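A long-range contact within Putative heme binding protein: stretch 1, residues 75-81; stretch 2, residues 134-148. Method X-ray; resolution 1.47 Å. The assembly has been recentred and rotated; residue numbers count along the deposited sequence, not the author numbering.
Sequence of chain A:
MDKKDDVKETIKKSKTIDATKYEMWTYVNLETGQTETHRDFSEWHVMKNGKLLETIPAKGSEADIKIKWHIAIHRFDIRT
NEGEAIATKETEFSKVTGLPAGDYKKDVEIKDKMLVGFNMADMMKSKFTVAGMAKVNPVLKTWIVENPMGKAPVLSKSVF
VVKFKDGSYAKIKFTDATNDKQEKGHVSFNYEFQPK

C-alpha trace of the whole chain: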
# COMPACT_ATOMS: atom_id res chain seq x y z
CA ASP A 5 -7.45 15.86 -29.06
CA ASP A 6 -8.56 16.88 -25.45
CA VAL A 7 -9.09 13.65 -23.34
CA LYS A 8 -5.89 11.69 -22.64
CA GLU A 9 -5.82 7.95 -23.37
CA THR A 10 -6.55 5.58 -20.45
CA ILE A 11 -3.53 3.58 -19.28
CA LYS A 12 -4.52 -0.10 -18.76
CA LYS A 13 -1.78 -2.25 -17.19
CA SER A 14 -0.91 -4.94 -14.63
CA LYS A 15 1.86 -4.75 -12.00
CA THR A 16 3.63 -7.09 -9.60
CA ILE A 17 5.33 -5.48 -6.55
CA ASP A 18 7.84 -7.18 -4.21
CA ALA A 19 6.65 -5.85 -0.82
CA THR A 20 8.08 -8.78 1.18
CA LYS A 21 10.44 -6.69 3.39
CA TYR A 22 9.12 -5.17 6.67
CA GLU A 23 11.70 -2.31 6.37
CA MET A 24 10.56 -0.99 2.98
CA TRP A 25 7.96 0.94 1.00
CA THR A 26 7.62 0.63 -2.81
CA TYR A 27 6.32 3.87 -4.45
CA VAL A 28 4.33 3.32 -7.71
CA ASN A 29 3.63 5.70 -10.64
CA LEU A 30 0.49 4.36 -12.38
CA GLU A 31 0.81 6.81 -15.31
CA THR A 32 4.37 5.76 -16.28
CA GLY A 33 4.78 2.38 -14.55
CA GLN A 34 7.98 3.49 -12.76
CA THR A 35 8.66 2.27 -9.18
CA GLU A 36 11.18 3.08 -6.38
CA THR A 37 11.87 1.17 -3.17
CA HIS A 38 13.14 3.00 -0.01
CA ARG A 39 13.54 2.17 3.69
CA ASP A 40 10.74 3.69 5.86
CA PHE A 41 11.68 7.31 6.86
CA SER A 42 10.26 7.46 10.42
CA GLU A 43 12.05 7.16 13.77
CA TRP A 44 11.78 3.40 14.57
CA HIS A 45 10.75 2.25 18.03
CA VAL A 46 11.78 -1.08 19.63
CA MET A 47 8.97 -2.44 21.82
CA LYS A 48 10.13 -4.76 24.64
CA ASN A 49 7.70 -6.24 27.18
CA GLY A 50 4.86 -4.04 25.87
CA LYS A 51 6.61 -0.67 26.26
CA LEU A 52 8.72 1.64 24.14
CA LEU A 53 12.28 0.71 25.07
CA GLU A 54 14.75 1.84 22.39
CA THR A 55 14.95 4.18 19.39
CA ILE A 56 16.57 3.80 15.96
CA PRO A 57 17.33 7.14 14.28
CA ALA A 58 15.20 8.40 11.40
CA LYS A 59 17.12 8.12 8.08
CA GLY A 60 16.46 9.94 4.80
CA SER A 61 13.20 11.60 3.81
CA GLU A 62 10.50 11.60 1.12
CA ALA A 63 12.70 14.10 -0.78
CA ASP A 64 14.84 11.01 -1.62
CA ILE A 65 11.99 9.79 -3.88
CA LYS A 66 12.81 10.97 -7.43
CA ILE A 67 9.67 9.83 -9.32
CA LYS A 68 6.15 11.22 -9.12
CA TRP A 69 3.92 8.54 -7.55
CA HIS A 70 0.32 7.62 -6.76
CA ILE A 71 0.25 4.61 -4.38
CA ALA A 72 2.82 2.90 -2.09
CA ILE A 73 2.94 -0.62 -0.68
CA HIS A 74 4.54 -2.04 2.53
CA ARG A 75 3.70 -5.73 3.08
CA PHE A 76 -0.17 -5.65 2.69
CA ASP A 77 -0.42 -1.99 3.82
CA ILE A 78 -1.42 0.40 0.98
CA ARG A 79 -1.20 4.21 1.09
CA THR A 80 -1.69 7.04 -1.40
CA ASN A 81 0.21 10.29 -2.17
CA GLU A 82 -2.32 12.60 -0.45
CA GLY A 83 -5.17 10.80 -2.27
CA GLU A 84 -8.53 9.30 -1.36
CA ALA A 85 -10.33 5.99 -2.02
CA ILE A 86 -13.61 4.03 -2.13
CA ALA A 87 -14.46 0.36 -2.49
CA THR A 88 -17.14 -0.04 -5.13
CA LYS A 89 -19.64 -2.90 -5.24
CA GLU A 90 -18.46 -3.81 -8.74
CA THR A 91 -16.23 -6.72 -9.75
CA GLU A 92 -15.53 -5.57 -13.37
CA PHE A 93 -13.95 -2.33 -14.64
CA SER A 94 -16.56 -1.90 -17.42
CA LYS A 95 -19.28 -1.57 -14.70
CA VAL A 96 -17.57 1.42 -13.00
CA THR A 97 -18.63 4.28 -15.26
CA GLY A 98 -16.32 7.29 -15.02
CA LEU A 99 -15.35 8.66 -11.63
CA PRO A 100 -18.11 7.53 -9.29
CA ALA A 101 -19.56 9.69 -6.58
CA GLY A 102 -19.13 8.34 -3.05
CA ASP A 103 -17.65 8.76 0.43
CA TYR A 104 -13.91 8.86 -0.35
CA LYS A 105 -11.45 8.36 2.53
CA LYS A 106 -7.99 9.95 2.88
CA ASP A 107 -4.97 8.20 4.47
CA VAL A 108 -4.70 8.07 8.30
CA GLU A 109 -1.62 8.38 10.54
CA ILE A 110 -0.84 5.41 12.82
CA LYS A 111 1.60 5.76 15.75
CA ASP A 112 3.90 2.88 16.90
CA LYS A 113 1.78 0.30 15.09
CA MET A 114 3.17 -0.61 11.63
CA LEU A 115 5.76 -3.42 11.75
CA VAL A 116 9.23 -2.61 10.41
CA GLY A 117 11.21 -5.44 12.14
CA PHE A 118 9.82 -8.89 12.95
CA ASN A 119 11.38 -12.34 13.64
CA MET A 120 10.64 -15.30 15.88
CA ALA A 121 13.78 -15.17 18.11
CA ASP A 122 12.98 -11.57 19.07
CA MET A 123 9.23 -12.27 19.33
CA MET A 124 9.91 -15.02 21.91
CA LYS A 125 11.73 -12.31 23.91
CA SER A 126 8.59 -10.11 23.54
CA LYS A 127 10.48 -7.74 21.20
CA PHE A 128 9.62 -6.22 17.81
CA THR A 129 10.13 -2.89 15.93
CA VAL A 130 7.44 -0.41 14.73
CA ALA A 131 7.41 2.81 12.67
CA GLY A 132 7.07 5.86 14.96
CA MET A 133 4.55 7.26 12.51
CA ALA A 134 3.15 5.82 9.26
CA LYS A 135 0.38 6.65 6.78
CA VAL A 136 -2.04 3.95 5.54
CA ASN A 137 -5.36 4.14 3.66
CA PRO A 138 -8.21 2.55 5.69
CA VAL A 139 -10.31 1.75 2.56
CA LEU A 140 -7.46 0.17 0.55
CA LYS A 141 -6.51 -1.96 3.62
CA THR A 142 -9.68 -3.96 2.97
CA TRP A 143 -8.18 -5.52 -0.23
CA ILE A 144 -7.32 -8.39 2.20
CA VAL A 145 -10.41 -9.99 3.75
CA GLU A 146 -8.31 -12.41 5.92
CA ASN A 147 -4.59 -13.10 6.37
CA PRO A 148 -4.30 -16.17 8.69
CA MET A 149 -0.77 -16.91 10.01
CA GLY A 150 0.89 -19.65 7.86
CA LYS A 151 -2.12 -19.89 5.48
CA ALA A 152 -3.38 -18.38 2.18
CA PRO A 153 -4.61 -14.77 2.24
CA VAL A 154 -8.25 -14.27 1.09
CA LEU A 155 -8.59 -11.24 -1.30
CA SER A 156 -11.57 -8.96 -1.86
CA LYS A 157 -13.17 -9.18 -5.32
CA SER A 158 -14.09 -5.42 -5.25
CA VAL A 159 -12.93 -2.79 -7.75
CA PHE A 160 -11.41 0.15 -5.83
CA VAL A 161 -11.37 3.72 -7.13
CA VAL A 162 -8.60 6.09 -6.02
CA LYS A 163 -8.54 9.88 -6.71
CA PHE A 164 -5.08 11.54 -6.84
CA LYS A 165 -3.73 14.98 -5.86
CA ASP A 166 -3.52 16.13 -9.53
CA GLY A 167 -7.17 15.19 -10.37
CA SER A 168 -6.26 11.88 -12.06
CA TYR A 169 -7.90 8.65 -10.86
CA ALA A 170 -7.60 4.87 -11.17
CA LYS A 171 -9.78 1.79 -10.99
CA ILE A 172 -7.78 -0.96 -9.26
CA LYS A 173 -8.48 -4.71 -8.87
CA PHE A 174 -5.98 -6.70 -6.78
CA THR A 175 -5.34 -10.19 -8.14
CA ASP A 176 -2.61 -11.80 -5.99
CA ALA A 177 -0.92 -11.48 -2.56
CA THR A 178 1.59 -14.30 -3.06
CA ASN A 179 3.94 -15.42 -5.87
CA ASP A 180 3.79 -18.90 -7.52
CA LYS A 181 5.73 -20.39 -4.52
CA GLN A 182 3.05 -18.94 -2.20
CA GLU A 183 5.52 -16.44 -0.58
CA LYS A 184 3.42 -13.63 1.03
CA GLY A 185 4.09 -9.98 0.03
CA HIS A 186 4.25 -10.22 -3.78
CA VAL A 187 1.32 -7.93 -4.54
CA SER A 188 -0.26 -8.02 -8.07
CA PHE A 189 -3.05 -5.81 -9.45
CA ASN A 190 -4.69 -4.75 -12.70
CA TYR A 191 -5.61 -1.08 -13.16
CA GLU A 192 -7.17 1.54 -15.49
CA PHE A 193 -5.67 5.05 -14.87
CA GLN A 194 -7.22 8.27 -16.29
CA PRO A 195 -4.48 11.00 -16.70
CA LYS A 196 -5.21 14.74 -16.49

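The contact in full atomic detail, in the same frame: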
# COMPACT_ATOMS: atom_id res chain seq x y z
N ARG A 75 4.43 -4.49 2.80
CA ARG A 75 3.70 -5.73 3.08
C ARG A 75 2.28 -5.64 2.48
O ARG A 75 2.22 -5.46 1.27
CB ARG A 75 3.72 -6.02 4.58
CG ARG A 75 5.11 -6.24 5.19
CD ARG A 75 5.78 -7.60 4.86
NE ARG A 75 4.90 -8.73 5.13
CZ ARG A 75 5.21 -10.02 4.92
NH1 ARG A 75 6.38 -10.35 4.41
NH2 ARG A 75 4.32 -10.97 5.18
N PHE A 76 1.20 -5.78 3.26
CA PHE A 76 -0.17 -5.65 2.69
C PHE A 76 -0.79 -4.28 2.99
O PHE A 76 -1.98 -4.05 2.69
CB PHE A 76 -1.08 -6.80 3.13
CG PHE A 76 -0.65 -8.19 2.66
CD1 PHE A 76 0.12 -8.39 1.51
CD2 PHE A 76 -1.02 -9.30 3.42
CE1 PHE A 76 0.47 -9.67 1.09
CE2 PHE A 76 -0.64 -10.59 3.00
CZ PHE A 76 0.08 -10.76 1.87
N ASP A 77 0.00 -3.39 3.59
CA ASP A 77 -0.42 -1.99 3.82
C ASP A 77 -0.30 -1.18 2.52
O ASP A 77 0.72 -1.23 1.83
CB ASP A 77 0.48 -1.33 4.86
CG ASP A 77 0.56 -2.10 6.15
OD1 ASP A 77 -0.49 -2.24 6.81
OD2 ASP A 77 1.67 -2.53 6.54
N ILE A 78 -1.35 -0.42 2.21
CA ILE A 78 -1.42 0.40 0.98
C ILE A 78 -1.72 1.83 1.39
O ILE A 78 -2.67 2.07 2.18
CB ILE A 78 -2.56 -0.03 0.01
CG1 ILE A 78 -2.66 -1.54 -0.11
CG2 ILE A 78 -2.36 0.63 -1.35
CD1 ILE A 78 -1.50 -2.16 -0.77
N ARG A 79 -0.90 2.78 0.91
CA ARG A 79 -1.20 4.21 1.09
C ARG A 79 -1.23 4.90 -0.27
O ARG A 79 -0.86 4.34 -1.29
CB ARG A 79 -0.19 4.90 2.01
CG ARG A 79 1.20 5.04 1.42
CD ARG A 79 2.08 5.99 2.18
NE ARG A 79 1.66 7.38 1.99
CZ ARG A 79 2.43 8.44 2.18
NH1 ARG A 79 3.70 8.32 2.57
NH2 ARG A 79 1.91 9.66 1.93
N THR A 80 -1.66 6.17 -0.22
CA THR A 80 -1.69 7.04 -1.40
C THR A 80 -0.77 8.25 -1.18
O THR A 80 -0.29 8.49 -0.07
CB THR A 80 -3.14 7.54 -1.68
OG1 THR A 80 -3.56 8.46 -0.66
CG2 THR A 80 -4.11 6.37 -1.78
N ASN A 81 -0.58 9.03 -2.26
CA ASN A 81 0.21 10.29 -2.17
C ASN A 81 -0.76 11.46 -2.00
O ASN A 81 -1.06 12.18 -2.97
CB ASN A 81 1.09 10.45 -3.42
CG ASN A 81 2.08 11.59 -3.28
OD1 ASN A 81 2.18 12.22 -2.23
ND2 ASN A 81 2.85 11.84 -4.33
N ALA A 134 3.35 6.27 10.63
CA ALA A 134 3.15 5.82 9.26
C ALA A 134 1.76 6.22 8.76
O ALA A 134 0.84 6.43 9.55
CB ALA A 134 3.38 4.30 9.12
N LYS A 135 1.64 6.33 7.45
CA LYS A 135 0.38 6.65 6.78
C LYS A 135 -0.11 5.42 6.01
O LYS A 135 0.67 4.81 5.27
CB LYS A 135 0.55 7.84 5.79
CG LYS A 135 0.89 9.15 6.48
CD LYS A 135 1.15 10.28 5.48
CE LYS A 135 1.45 11.59 6.21
NZ LYS A 135 2.62 12.29 5.61
N VAL A 136 -1.39 5.08 6.19
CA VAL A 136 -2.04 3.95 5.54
C VAL A 136 -3.46 4.36 5.15
O VAL A 136 -4.10 5.13 5.87
CB VAL A 136 -2.08 2.67 6.44
CG1 VAL A 136 -0.66 2.24 6.80
CG2 VAL A 136 -2.90 2.89 7.72
N ASN A 137 -3.98 3.83 4.06
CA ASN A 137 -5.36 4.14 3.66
C ASN A 137 -6.32 3.10 4.23
O ASN A 137 -6.13 1.89 3.97
CB ASN A 137 -5.49 4.20 2.15
CG ASN A 137 -6.83 4.78 1.74
OD1 ASN A 137 -7.82 4.09 1.64
ND2 ASN A 137 -6.86 6.10 1.59
N PRO A 138 -7.34 3.52 5.01
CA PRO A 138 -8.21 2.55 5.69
C PRO A 138 -9.21 1.84 4.77
O PRO A 138 -9.74 0.79 5.15
CB PRO A 138 -8.94 3.43 6.72
CG PRO A 138 -8.98 4.76 6.10
CD PRO A 138 -7.69 4.91 5.36
N VAL A 139 -9.50 2.41 3.58
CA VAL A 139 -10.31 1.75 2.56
C VAL A 139 -9.45 0.70 1.80
O VAL A 139 -9.83 -0.47 1.71
CB VAL A 139 -11.00 2.77 1.59
CG1 VAL A 139 -11.60 2.07 0.37
CG2 VAL A 139 -12.06 3.57 2.36
N LEU A 140 -8.29 1.11 1.30
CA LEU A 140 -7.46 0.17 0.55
C LEU A 140 -7.00 -1.01 1.40
O LEU A 140 -6.78 -2.06 0.85
CB LEU A 140 -6.30 0.89 -0.14
CG LEU A 140 -6.73 1.91 -1.20
CD1 LEU A 140 -5.55 2.78 -1.64
CD2 LEU A 140 -7.40 1.23 -2.37
N LYS A 141 -6.92 -0.84 2.71
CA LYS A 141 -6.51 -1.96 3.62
C LYS A 141 -7.44 -3.15 3.48
O LYS A 141 -7.02 -4.31 3.65
CB LYS A 141 -6.53 -1.46 5.07
CG LYS A 141 -5.95 -2.41 6.12
CD LYS A 141 -6.24 -1.90 7.54
CE LYS A 141 -6.08 -2.97 8.60
NZ LYS A 141 -4.68 -3.06 9.06
N THR A 142 -8.69 -2.89 3.14
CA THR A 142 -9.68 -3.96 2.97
C THR A 142 -9.50 -4.85 1.74
O THR A 142 -10.30 -5.79 1.54
CB THR A 142 -11.12 -3.43 3.01
OG1 THR A 142 -11.46 -2.73 1.81
CG2 THR A 142 -11.34 -2.55 4.24
N TRP A 143 -8.49 -4.61 0.89
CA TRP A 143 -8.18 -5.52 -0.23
C TRP A 143 -7.91 -6.96 0.27
O TRP A 143 -8.12 -7.90 -0.47
CB TRP A 143 -7.02 -5.01 -1.10
CG TRP A 143 -5.60 -5.22 -0.59
CD1 TRP A 143 -4.91 -4.50 0.33
CD2 TRP A 143 -4.69 -6.22 -1.07
NE1 TRP A 143 -3.64 -5.01 0.50
CE2 TRP A 143 -3.47 -6.04 -0.39
CE3 TRP A 143 -4.80 -7.23 -2.03
CZ2 TRP A 143 -2.35 -6.86 -0.62
CZ3 TRP A 143 -3.68 -8.04 -2.28
CH2 TRP A 143 -2.47 -7.84 -1.58
N ILE A 144 -7.44 -7.08 1.51
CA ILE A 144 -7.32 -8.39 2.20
C ILE A 144 -8.54 -8.57 3.10
O ILE A 144 -8.78 -7.77 4.00
CB ILE A 144 -6.03 -8.42 3.06
CG1 ILE A 144 -4.76 -8.28 2.21
CG2 ILE A 144 -5.99 -9.66 3.98
CD1 ILE A 144 -4.54 -9.37 1.18
N VAL A 145 -9.33 -9.63 2.86
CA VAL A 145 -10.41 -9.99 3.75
C VAL A 145 -9.84 -10.67 5.02
O VAL A 145 -10.25 -10.33 6.14
CB VAL A 145 -11.41 -10.94 3.07
CG1 VAL A 145 -12.54 -11.36 4.05
CG2 VAL A 145 -12.00 -10.30 1.80
N GLU A 146 -8.97 -11.66 4.81
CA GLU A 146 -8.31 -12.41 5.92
C GLU A 146 -6.88 -12.71 5.54
O GLU A 146 -6.60 -13.09 4.40
CB GLU A 146 -8.94 -13.80 6.09
CG GLU A 146 -10.30 -13.94 6.70
CD GLU A 146 -10.53 -15.42 7.02
OE1 GLU A 146 -9.84 -15.94 7.93
OE2 GLU A 146 -11.33 -16.08 6.33
N ASN A 147 -5.98 -12.66 6.54
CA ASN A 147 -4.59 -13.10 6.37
C ASN A 147 -4.14 -14.01 7.55
O ASN A 147 -3.36 -13.57 8.40
CB ASN A 147 -3.66 -11.91 6.25
CG ASN A 147 -2.23 -12.29 5.96
OD1 ASN A 147 -1.97 -13.33 5.36
ND2 ASN A 147 -1.31 -11.47 6.36
N PRO A 148 -4.66 -15.25 7.59
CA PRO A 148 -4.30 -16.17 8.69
C PRO A 148 -2.82 -16.54 8.68
O PRO A 148 -2.27 -16.85 7.63
CB PRO A 148 -5.20 -17.38 8.46
CG PRO A 148 -5.73 -17.26 7.07
CD PRO A 148 -5.49 -15.88 6.56
O HOH W 1 1.64 -11.58 6.43
O HOH W 2 -4.22 -4.98 4.24
O HOH W 3 -3.69 -0.27 4.04

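Where two segments cross rather than run side by side, backbone pairing can supply few hydrogen bonds, and side chains must do much of the holding. Strands 77-80 and 134-136 illustrate the principle: their directions lie at 90°, and the contact, which buries 670 Å², is built largely round Phe 76, Ile 78 and Trp 143.

Phe 76 covers the most surface. Its side chain, in the m rotamer, points toward the second stretch, where Trp 143 directs an edge at the face of the phenyl ring in an offset edge-to-face pair, with planes at 86° and Phe 76 CD1 3.6 Å from Trp 143 CZ2. Ile 144 lies over one face of the same ring, while Asn 147 ND2 approaches its edge, 3.5 Å from Phe 76 CE2. The tryptophan suits its place twice over, since its indole also donates a nearly straight hydrogen bond from Trp 143 NE1 to Phe 76 O, 2.9 Å long. Water 2 donates to that same carbonyl and to Lys 141 O, tying in the backbone of the 3-10 segment.

Ile 78 continues the apolar patch. Its CG1 lies 3.7 Å from Trp 143 CD1 and its CG2 3.9 Å from Leu 140 CD1, so a branched aliphatic side chain touches both neighbours. The one direct backbone hydrogen bond between the stretches, Asn 137 N to Ile 78 O at 2.9 Å, anchors the crossing here. Asn 137 also steadies the turn that presents Leu 140 and Trp 143: its OD1 accepts from Leu 140 N at 3.0 Å.

Farther along, the aliphatic part of Lys 135 covers one face of the Arg 79 guanidinium, with Lys 135 CD 3.7 Å from Arg 79 NH2. The packing has a price: Lys 135 O is buried without a polar partner.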